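Uncharacterized protein YppE (Bacillus subtilis, PDB 2IM8) is of unknown function but folds as a compact, all-helical single chain of four helices belonging to the bacterial DUF1798 family. Local coordinates at residues D22-G27 against H92-K97; P42-N47 against E84-S89; P67-K72 against K114-R119. All blocks are in the same frame, centred on the assembly; numbering follows the deposited sequence.

Contact 1 (D22-G27 against H92-K97); sequences DRYQEG and HHIHKK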
loop_
_atom_site.group_PDB
_atom_site.type_symbol
_atom_site.label_atom_id
_atom_site.label_comp_id
_atom_site.label_asym_id
_atom_site.label_seq_id
_atom_site.Cartn_x
_atom_site.Cartn_y
_atom_site.Cartn_z
ATOM N N ASP A 22 3.884 11.959 3.786
ATOM C CA ASP A 22 4.494 13.288 3.765
ATOM C C ASP A 22 3.553 14.286 3.114
ATOM O O ASP A 22 3.460 15.435 3.545
ATOM C CB ASP A 22 5.799 13.271 2.978
ATOM C CG ASP A 22 6.998 12.938 3.839
ATOM O OD1 ASP A 22 6.823 12.678 5.058
ATOM O OD2 ASP A 22 8.116 12.944 3.283
ATOM N N ARG A 23 2.863 13.853 2.061
ATOM C CA ARG A 23 1.945 14.745 1.374
ATOM C C ARG A 23 0.804 15.117 2.324
ATOM O O ARG A 23 0.378 16.272 2.375
ATOM C CB ARG A 23 1.394 14.085 0.105
ATOM C CG ARG A 23 0.539 15.029 -0.742
ATOM C CD ARG A 23 -0.057 14.328 -1.966
ATOM N NE ARG A 23 0.994 13.824 -2.840
ATOM C CZ ARG A 23 1.323 12.540 -2.951
ATOM N NH1 ARG A 23 0.671 11.616 -2.255
ATOM N NH2 ARG A 23 2.325 12.187 -3.745
ATOM N N TYR A 24 0.334 14.133 3.086
ATOM C CA TYR A 24 -0.751 14.326 4.044
ATOM C C TYR A 24 -0.389 15.377 5.087
ATOM O O TYR A 24 -1.145 16.321 5.314
ATOM C CB TYR A 24 -1.066 13.000 4.746
ATOM C CG TYR A 24 -2.048 13.113 5.893
ATOM C CD1 TYR A 24 -3.426 13.197 5.667
ATOM C CD2 TYR A 24 -1.596 13.147 7.207
ATOM C CE1 TYR A 24 -4.324 13.315 6.731
ATOM C CE2 TYR A 24 -2.481 13.264 8.272
ATOM C CZ TYR A 24 -3.842 13.349 8.032
ATOM O OH TYR A 24 -4.712 13.485 9.101
ATOM N N GLN A 25 0.771 15.203 5.714
ATOM C CA GLN A 25 1.246 16.122 6.739
ATOM C C GLN A 25 1.435 17.517 6.168
ATOM O O GLN A 25 1.073 18.504 6.803
ATOM C CB GLN A 25 2.569 15.620 7.326
ATOM C CG GLN A 25 3.298 16.645 8.186
ATOM C CD GLN A 25 4.602 16.112 8.771
ATOM O OE1 GLN A 25 5.370 15.420 8.094
ATOM N NE2 GLN A 25 4.865 16.450 10.029
ATOM N N GLU A 26 2.000 17.608 4.968
ATOM C CA GLU A 26 2.202 18.922 4.364
ATOM C C GLU A 26 0.851 19.578 4.089
ATOM O O GLU A 26 0.699 20.788 4.230
ATOM C CB GLU A 26 3.008 18.809 3.065
ATOM C CG GLU A 26 3.303 20.155 2.417
ATOM C CD GLU A 26 3.902 21.156 3.401
ATOM O OE1 GLU A 26 4.942 20.835 4.025
ATOM O OE2 GLU A 26 3.331 22.263 3.549
ATOM N N GLY A 27 -0.129 18.768 3.709
ATOM C CA GLY A 27 -1.455 19.296 3.439
ATOM C C GLY A 27 -2.151 19.801 4.691
ATOM O O GLY A 27 -2.926 20.755 4.636
ATOM N N HIS A 92 -6.688 15.057 2.679
ATOM C CA HIS A 92 -6.444 15.066 4.126
ATOM C C HIS A 92 -7.601 15.451 5.049
ATOM O O HIS A 92 -7.439 16.285 5.943
ATOM C CB HIS A 92 -5.246 15.970 4.429
ATOM C CG HIS A 92 -5.398 17.372 3.919
ATOM N ND1 HIS A 92 -6.194 18.313 4.540
ATOM C CD2 HIS A 92 -4.853 17.990 2.845
ATOM C CE1 HIS A 92 -6.130 19.450 3.869
ATOM N NE2 HIS A 92 -5.324 19.280 2.837
ATOM N N HIS A 93 -8.761 14.842 4.857
ATOM C CA HIS A 93 -9.891 15.155 5.716
ATOM C C HIS A 93 -9.801 14.428 7.044
ATOM O O HIS A 93 -10.069 15.014 8.088
ATOM C CB HIS A 93 -11.206 14.791 5.031
ATOM C CG HIS A 93 -11.520 15.647 3.848
ATOM N ND1 HIS A 93 -11.521 17.026 3.910
ATOM C CD2 HIS A 93 -11.864 15.326 2.578
ATOM C CE1 HIS A 93 -11.855 17.516 2.729
ATOM N NE2 HIS A 93 -12.069 16.505 1.903
ATOM N N ILE A 94 -9.417 13.154 7.014
ATOM C CA ILE A 94 -9.332 12.383 8.254
ATOM C C ILE A 94 -8.250 12.931 9.185
ATOM O O ILE A 94 -7.329 13.603 8.736
ATOM C CB ILE A 94 -9.076 10.894 7.967
ATOM C CG1 ILE A 94 -7.739 10.709 7.257
ATOM C CG2 ILE A 94 -10.213 10.338 7.119
ATOM C CD1 ILE A 94 -7.353 9.249 7.119
ATOM N N HIS A 95 -8.371 12.649 10.480
ATOM C CA HIS A 95 -7.411 13.144 11.472
ATOM C C HIS A 95 -6.091 12.376 11.496
ATOM O O HIS A 95 -5.998 11.265 10.985
ATOM C CB HIS A 95 -8.037 13.124 12.867
ATOM C CG HIS A 95 -9.252 13.988 12.992
ATOM N ND1 HIS A 95 -9.234 15.337 12.707
ATOM C CD2 HIS A 95 -10.525 13.694 13.349
ATOM C CE1 HIS A 95 -10.445 15.836 12.881
ATOM N NE2 HIS A 95 -11.247 14.861 13.270
ATOM N N LYS A 96 -5.080 12.995 12.103
ATOM C CA LYS A 96 -3.733 12.434 12.205
ATOM C C LYS A 96 -3.676 10.993 12.701
ATOM O O LYS A 96 -3.009 10.159 12.101
ATOM C CB LYS A 96 -2.867 13.300 13.134
ATOM C CG LYS A 96 -2.934 14.806 12.869
ATOM C CD LYS A 96 -2.334 15.182 11.519
ATOM C CE LYS A 96 -2.362 16.687 11.289
ATOM N NZ LYS A 96 -3.752 17.239 11.233
ATOM N N LYS A 97 -4.359 10.712 13.807
ATOM C CA LYS A 97 -4.366 9.372 14.393
ATOM C C LYS A 97 -4.849 8.293 13.427
ATOM O O LYS A 97 -4.228 7.239 13.295
ATOM C CB LYS A 97 -5.241 9.350 15.648
ATOM C CG LYS A 97 -5.366 7.973 16.282
ATOM C CD LYS A 97 -6.450 7.958 17.347
ATOM C CE LYS A 97 -6.720 6.544 17.855
ATOM N NZ LYS A 97 -5.635 6.014 18.722
#

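Contact 2 (P42-N47 against E84-S89); sequences PAVEEN and ELVLQS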
loop_
_atom_site.group_PDB
_atom_site.type_symbol
_atom_site.label_atom_id
_atom_site.label_comp_id
_atom_site.label_asym_id
_atom_site.label_seq_id
_atom_site.Cartn_x
_atom_site.Cartn_y
_atom_site.Cartn_z
ATOM N N PRO A 42 -6.703 10.159 -10.904
ATOM C CA PRO A 42 -5.753 9.249 -11.553
ATOM C C PRO A 42 -4.795 8.574 -10.574
ATOM O O PRO A 42 -4.322 7.469 -10.835
ATOM C CB PRO A 42 -5.021 10.148 -12.540
ATOM C CG PRO A 42 -5.084 11.494 -11.887
ATOM C CD PRO A 42 -6.498 11.541 -11.371
ATOM N N ALA A 43 -4.507 9.231 -9.455
ATOM C CA ALA A 43 -3.599 8.650 -8.477
ATOM C C ALA A 43 -4.300 7.471 -7.827
ATOM O O ALA A 43 -3.688 6.432 -7.599
ATOM C CB ALA A 43 -3.201 9.674 -7.425
ATOM N N VAL A 44 -5.588 7.632 -7.536
ATOM C CA VAL A 44 -6.352 6.544 -6.928
ATOM C C VAL A 44 -6.515 5.395 -7.920
ATOM O O VAL A 44 -6.324 4.223 -7.572
ATOM C CB VAL A 44 -7.746 7.023 -6.468
ATOM C CG1 VAL A 44 -8.575 5.839 -5.988
ATOM C CG2 VAL A 44 -7.600 8.046 -5.333
ATOM N N GLU A 45 -6.855 5.729 -9.160
ATOM C CA GLU A 45 -7.052 4.707 -10.189
ATOM C C GLU A 45 -5.781 3.894 -10.402
ATOM O O GLU A 45 -5.815 2.669 -10.379
ATOM C CB GLU A 45 -7.495 5.345 -11.517
ATOM C CG GLU A 45 -8.784 6.163 -11.419
ATOM C CD GLU A 45 -9.127 6.901 -12.710
ATOM O OE1 GLU A 45 -8.192 7.367 -13.405
ATOM O OE2 GLU A 45 -10.332 7.039 -13.020
ATOM N N GLU A 46 -4.655 4.574 -10.585
ATOM C CA GLU A 46 -3.382 3.887 -10.803
ATOM C C GLU A 46 -3.017 2.995 -9.613
ATOM O O GLU A 46 -2.574 1.852 -9.774
ATOM C CB GLU A 46 -2.286 4.918 -11.038
ATOM C CG GLU A 46 -2.377 5.584 -12.403
ATOM C CD GLU A 46 -1.613 6.889 -12.484
ATOM O OE1 GLU A 46 -0.579 7.020 -11.791
ATOM O OE2 GLU A 46 -2.042 7.779 -13.258
ATOM N N ASN A 47 -3.212 3.518 -8.413
ATOM C CA ASN A 47 -2.881 2.756 -7.223
ATOM C C ASN A 47 -3.860 1.631 -6.965
ATOM O O ASN A 47 -3.522 0.611 -6.344
ATOM C CB ASN A 47 -2.740 3.714 -6.045
ATOM C CG ASN A 47 -1.398 4.397 -6.057
ATOM O OD1 ASN A 47 -0.370 3.726 -6.013
ATOM N ND2 ASN A 47 -1.387 5.726 -6.146
ATOM N N GLU A 84 -7.541 4.436 0.797
ATOM C CA GLU A 84 -7.950 5.571 1.619
ATOM C C GLU A 84 -6.708 6.438 1.827
ATOM O O GLU A 84 -6.768 7.663 1.699
ATOM C CB GLU A 84 -8.509 5.120 2.965
ATOM C CG GLU A 84 -8.687 6.280 3.952
ATOM C CD GLU A 84 -9.478 5.923 5.198
ATOM O OE1 GLU A 84 -9.418 4.755 5.644
ATOM O OE2 GLU A 84 -10.146 6.834 5.740
ATOM N N LEU A 85 -5.586 5.786 2.133
ATOM C CA LEU A 85 -4.318 6.479 2.352
ATOM C C LEU A 85 -3.989 7.352 1.142
ATOM O O LEU A 85 -3.612 8.515 1.296
ATOM C CB LEU A 85 -3.204 5.451 2.627
ATOM C CG LEU A 85 -1.712 5.644 2.292
ATOM C CD1 LEU A 85 -1.272 7.101 2.375
ATOM C CD2 LEU A 85 -0.903 4.768 3.256
ATOM N N VAL A 86 -4.160 6.804 -0.058
ATOM C CA VAL A 86 -3.869 7.573 -1.263
ATOM C C VAL A 86 -4.764 8.806 -1.397
ATOM O O VAL A 86 -4.273 9.924 -1.559
ATOM C CB VAL A 86 -3.995 6.705 -2.529
ATOM C CG1 VAL A 86 -3.874 7.587 -3.776
ATOM C CG2 VAL A 86 -2.894 5.643 -2.533
ATOM N N LEU A 87 -6.074 8.618 -1.320
ATOM C CA LEU A 87 -6.994 9.754 -1.429
ATOM C C LEU A 87 -6.725 10.814 -0.362
ATOM O O LEU A 87 -6.641 12.020 -0.650
ATOM C CB LEU A 87 -8.445 9.276 -1.293
ATOM C CG LEU A 87 -9.511 10.384 -1.290
ATOM C CD1 LEU A 87 -9.427 11.237 -2.562
ATOM C CD2 LEU A 87 -10.891 9.740 -1.157
ATOM N N GLN A 88 -6.606 10.371 0.881
ATOM C CA GLN A 88 -6.396 11.313 1.974
ATOM C C GLN A 88 -5.069 12.066 1.909
ATOM O O GLN A 88 -4.947 13.155 2.473
ATOM C CB GLN A 88 -6.553 10.593 3.309
ATOM C CG GLN A 88 -7.972 10.043 3.539
ATOM C CD GLN A 88 -9.050 11.117 3.479
ATOM O OE1 GLN A 88 -8.881 12.220 4.008
ATOM N NE2 GLN A 88 -10.170 10.794 2.841
ATOM N N SER A 89 -4.080 11.514 1.216
ATOM C CA SER A 89 -2.803 12.212 1.105
ATOM C C SER A 89 -3.057 13.524 0.359
ATOM O O SER A 89 -2.383 14.518 0.594
ATOM C CB SER A 89 -1.763 11.362 0.363
ATOM O OG SER A 89 -2.050 11.238 -1.023
#

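Contact 3 (P67-K72 against K114-R119); sequences PKYVHK and KDEIAR. With PO4 (phosphate ion), chain C.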
loop_
_atom_site.group_PDB
_atom_site.type_symbol
_atom_site.label_atom_id
_atom_site.label_comp_id
_atom_site.label_asym_id
_atom_site.label_seq_id
_atom_site.Cartn_x
_atom_site.Cartn_y
_atom_site.Cartn_z
ATOM N N PRO A 67 3.205 -19.597 3.994
ATOM C CA PRO A 67 4.154 -18.681 4.625
ATOM C C PRO A 67 4.055 -18.702 6.145
ATOM O O PRO A 67 3.023 -19.060 6.711
ATOM C CB PRO A 67 3.766 -17.333 4.034
ATOM C CG PRO A 67 2.290 -17.461 3.921
ATOM C CD PRO A 67 2.134 -18.845 3.318
ATOM N N LYS A 68 5.138 -18.300 6.794
ATOM C CA LYS A 68 5.214 -18.283 8.247
ATOM C C LYS A 68 4.501 -17.097 8.909
ATOM O O LYS A 68 3.754 -17.279 9.872
ATOM C CB LYS A 68 6.690 -18.295 8.657
ATOM C CG LYS A 68 6.969 -18.305 10.152
ATOM C CD LYS A 68 6.689 -19.655 10.798
ATOM C CE LYS A 68 5.270 -19.741 11.331
ATOM N NZ LYS A 68 5.034 -21.022 12.060
ATOM N N TYR A 69 4.707 -15.893 8.382
ATOM C CA TYR A 69 4.119 -14.700 8.990
ATOM C C TYR A 69 3.087 -13.873 8.222
ATOM O O TYR A 69 2.756 -12.771 8.652
ATOM C CB TYR A 69 5.235 -13.760 9.445
ATOM C CG TYR A 69 6.236 -14.397 10.377
ATOM C CD1 TYR A 69 5.819 -15.175 11.454
ATOM C CD2 TYR A 69 7.601 -14.186 10.207
ATOM C CE1 TYR A 69 6.738 -15.727 12.347
ATOM C CE2 TYR A 69 8.529 -14.729 11.089
ATOM C CZ TYR A 69 8.089 -15.500 12.158
ATOM O OH TYR A 69 9.003 -16.035 13.033
ATOM N N VAL A 70 2.572 -14.371 7.103
ATOM C CA VAL A 70 1.562 -13.613 6.362
ATOM C C VAL A 70 0.392 -14.510 5.973
ATOM O O VAL A 70 0.595 -15.613 5.470
ATOM C CB VAL A 70 2.145 -12.979 5.076
ATOM C CG1 VAL A 70 2.683 -14.060 4.162
ATOM C CG2 VAL A 70 1.072 -12.176 4.358
ATOM N N HIS A 71 -0.828 -14.032 6.210
ATOM C CA HIS A 71 -2.027 -14.798 5.879
ATOM C C HIS A 71 -3.019 -14.019 5.018
ATOM O O HIS A 71 -2.925 -12.797 4.899
ATOM C CB HIS A 71 -2.688 -15.283 7.168
ATOM C CG HIS A 71 -1.804 -16.174 7.980
ATOM N ND1 HIS A 71 -1.357 -17.395 7.518
ATOM C CD2 HIS A 71 -1.226 -15.996 9.190
ATOM C CE1 HIS A 71 -0.541 -17.930 8.408
ATOM N NE2 HIS A 71 -0.443 -17.101 9.432
ATOM N N LYS A 72 -3.975 -14.739 4.431
ATOM C CA LYS A 72 -4.977 -14.158 3.536
ATOM C C LYS A 72 -5.703 -12.890 4.007
ATOM O O LYS A 72 -5.727 -11.879 3.294
ATOM C CB LYS A 72 -6.018 -15.228 3.179
ATOM C CG LYS A 72 -6.886 -14.873 1.976
ATOM C CD LYS A 72 -8.083 -15.811 1.837
ATOM C CE LYS A 72 -9.127 -15.557 2.925
ATOM N NZ LYS A 72 -10.394 -16.311 2.676
ATOM N N LYS A 114 7.299 -8.608 2.028
ATOM C CA LYS A 114 8.682 -8.431 1.598
ATOM C C LYS A 114 9.583 -9.421 2.336
ATOM O O LYS A 114 10.453 -10.057 1.730
ATOM C CB LYS A 114 9.148 -7.005 1.893
ATOM C CG LYS A 114 10.609 -6.739 1.557
ATOM C CD LYS A 114 11.001 -5.307 1.937
ATOM C CE LYS A 114 12.454 -5.003 1.598
ATOM N NZ LYS A 114 12.800 -3.587 1.936
ATOM N N ASP A 115 9.378 -9.541 3.647
ATOM C CA ASP A 115 10.176 -10.466 4.447
ATOM C C ASP A 115 9.990 -11.911 3.970
ATOM O O ASP A 115 10.969 -12.642 3.848
ATOM C CB ASP A 115 9.809 -10.387 5.935
ATOM C CG ASP A 115 10.168 -9.047 6.577
ATOM O OD1 ASP A 115 10.945 -8.264 5.989
ATOM O OD2 ASP A 115 9.672 -8.789 7.695
ATOM N N GLU A 116 8.748 -12.324 3.713
ATOM C CA GLU A 116 8.475 -13.689 3.247
ATOM C C GLU A 116 9.187 -13.953 1.924
ATOM O O GLU A 116 9.830 -14.986 1.746
ATOM C CB GLU A 116 6.969 -13.923 3.053
ATOM C CG GLU A 116 6.131 -14.025 4.330
ATOM C CD GLU A 116 6.461 -15.244 5.195
ATOM O OE1 GLU A 116 6.587 -16.365 4.650
ATOM O OE2 GLU A 116 6.575 -15.081 6.429
ATOM N N ILE A 117 9.066 -13.014 0.996
ATOM C CA ILE A 117 9.710 -13.155 -0.300
ATOM C C ILE A 117 11.214 -13.389 -0.142
ATOM O O ILE A 117 11.746 -14.383 -0.638
ATOM C CB ILE A 117 9.486 -11.907 -1.167
ATOM C CG1 ILE A 117 8.001 -11.790 -1.528
ATOM C CG2 ILE A 117 10.360 -11.980 -2.409
ATOM C CD1 ILE A 117 7.649 -10.555 -2.337
ATOM N N ALA A 118 11.887 -12.477 0.557
ATOM C CA ALA A 118 13.327 -12.576 0.773
ATOM C C ALA A 118 13.718 -13.877 1.474
ATOM O O ALA A 118 14.728 -14.495 1.131
ATOM C CB ALA A 118 13.814 -11.383 1.583
ATOM N N ARG A 119 12.914 -14.292 2.448
ATOM C CA ARG A 119 13.183 -15.515 3.198
ATOM C C ARG A 119 13.097 -16.765 2.316
ATOM O O ARG A 119 13.972 -17.634 2.358
ATOM C CB ARG A 119 12.191 -15.634 4.357
ATOM C CG ARG A 119 12.467 -16.781 5.311
ATOM C CD ARG A 119 11.430 -16.821 6.426
ATOM N NE ARG A 119 10.110 -17.211 5.943
ATOM C CZ ARG A 119 9.826 -18.405 5.428
ATOM N NH1 ARG A 119 10.774 -19.327 5.328
ATOM N NH2 ARG A 119 8.593 -18.683 5.018
HETATM P P PO4 C . 14.354 -5.632 5.066
HETATM O O1 PO4 C . 15.407 -5.572 4.014
HETATM O O2 PO4 C . 14.930 -5.192 6.371
HETATM O O3 PO4 C . 13.855 -7.028 5.188
HETATM O O4 PO4 C . 13.229 -4.739 4.694
#

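Contact 1 (D22-G27 against H92-K97)
Tyr24 of helix 3-29 reaches into the turn between helices 72-91 and 96-121 and donates a hydrogen bond from its hydroxyl to the carbonyl oxygen of Ile94. This OH to Ile94 O bond, 2.6 Å long, joins the two segments. Ile94 O lies at the edge of the tyrosine ring, near its plane, and sees the hydroxyl at a C=O...O angle of 132°, with the donor tilted 33° from the carbonyl plane. Chi1 of 172° sets CG of Tyr24 anti to the backbone N, and the ring extends from there to the turn. Lys96 N is also 3.1 Å from Tyr24 OH, but the angle is too poor for a bond.

Residues 92-95 form the short link between helices 72-91 and 96-121 of this up-and-down four-helix bundle. His92 leaves the helical conformation with a positive phi, and His95 is the N-cap residue of helix 96-121. Gln88 OE1 takes the backbone N-H groups of both His93 and Ile94, bracing the link from the side of helix 72-91.

The rest is van der Waals contact. CB of His92 sits 3.5 Å from CD1 of Tyr24, approaching the ring obliquely, while CD of Lys96 comes within 3.8 Å of CE2 on the other side of the ring's long axis. CG1 of Ile94 brushes CE1 more loosely. Phe99 of helix 96-121 stacks with the same ring.

Gly27, having no side chain, lets the imidazole of His92 lie directly against its backbone, with Gly27 O over one face, offset toward the rim, and CD2 3.7 Å from Gly27 CA. His92 NE2 is 3.3 Å from Gly27 O at a poor angle, not a bond, and has a weak hydrogen bond to Asn31 OD1.

Contact 2 (P42-N47 against E84-S89)
Val86 of helix 72-91 points its CB toward helix 36-64 and spreads its two methyls over Ala43, Val44 and Asn47. CG1 is 4.1 Å from CG2 of Val44 and slightly farther from CB of Ala43; CG2 turns to Asn47, 4.0 Å from its CB. On the flank, CG2 of Val44 also meets CB of Leu87, at 4.3 Å. These are light apolar contacts.

The two helices run nearly antiparallel, at 162°, with the axes of the short segments 9.3 Å apart, as neighbours in a helical bundle. Val16 of helix 3-29 touches both Val86 and Asn47.

Two polar bonds are made inside the helices themselves. Asn47, its CG anti to the carbonyl carbon (chi1 -80°), folds ND2 back to Ala43 O at 2.8 Å, from above the carbonyl plane and with a bent N-H...O angle of 133°; the backbone N of Asn47 reaches the same oxygen from the opposite face. ND2 of Asn47 also rests 3.9 Å from CG1 of Val86. An alanine at Asn47 would probably open a gap beside the methyls of Val86 and cost Ala43 O its second donor. Ser89 OG bonds to Val86 O, 2.6 Å away.

Contact 3 (P67-K72 against K114-R119)
The loop 67-72 wraps past helix 96-121 without regular structure, its Pro67 coming nearest to Glu116 of the helix, with 6.7 Å between their CA atoms. Glu116 carries the contact. Its carboxylate takes two successive backbone N-H groups of the loop: Tyr69 N bonds to OE2 at 2.8 Å (N-H...O 157°), and Lys68 N bonds to OE1 at 3.2 Å, less straight at 141°. Both arrive from above the carboxylate plane. The chain of Glu116 is bent at chi2, -65°, turning CD aside from a straight course.

By this grip a helix side chain holds the link between helices 36-64 and 72-91 at this end of the bundle. Arg119, one turn further along, adds a salt bridge from NH2 to OE1 of Glu116 at 3.1 Å, in the guanidinium plane and on the syn side of the carboxylate. Lys68 N and this NH2 reach OE1 from opposite faces. Such donors would be expected to favour the charged carboxylate, although Glu120 places a like charge close by.

Carbon atoms fill in around the acid. CG1 of Val70 packs 3.5 Å from CG of Glu116, and CB of Pro67 lies against OE1. The Tyr69 ring stands almost perpendicular to the carboxylate, its CB 3.6 Å from OE2 of Glu116. Elsewhere on the helix, Lys114 NZ bonds a phosphate ion, probably from the crystallisation liquor, and forms a salt bridge with Glu11.

The three contacts tie together all four helices of the bundle. Contacts 1 and 2 are neighbours near one end, their centres 13 Å apart, and they touch, through a probable hydrogen bond of Arg23 to Ser89. Contact 3 lies on the opposite side of the chain's centre, 30 Å from contact 1 and 26 Å from contact 2, centre to centre; it shares helix 96-121 with contact 1. Along the chain, contact 2 is nested within the loop closed by contact 1, whereas contact 3 alternates with both. Connections at both ends of the bundle are thus fixed to helices distant in sequence, within a single DUF1798 region.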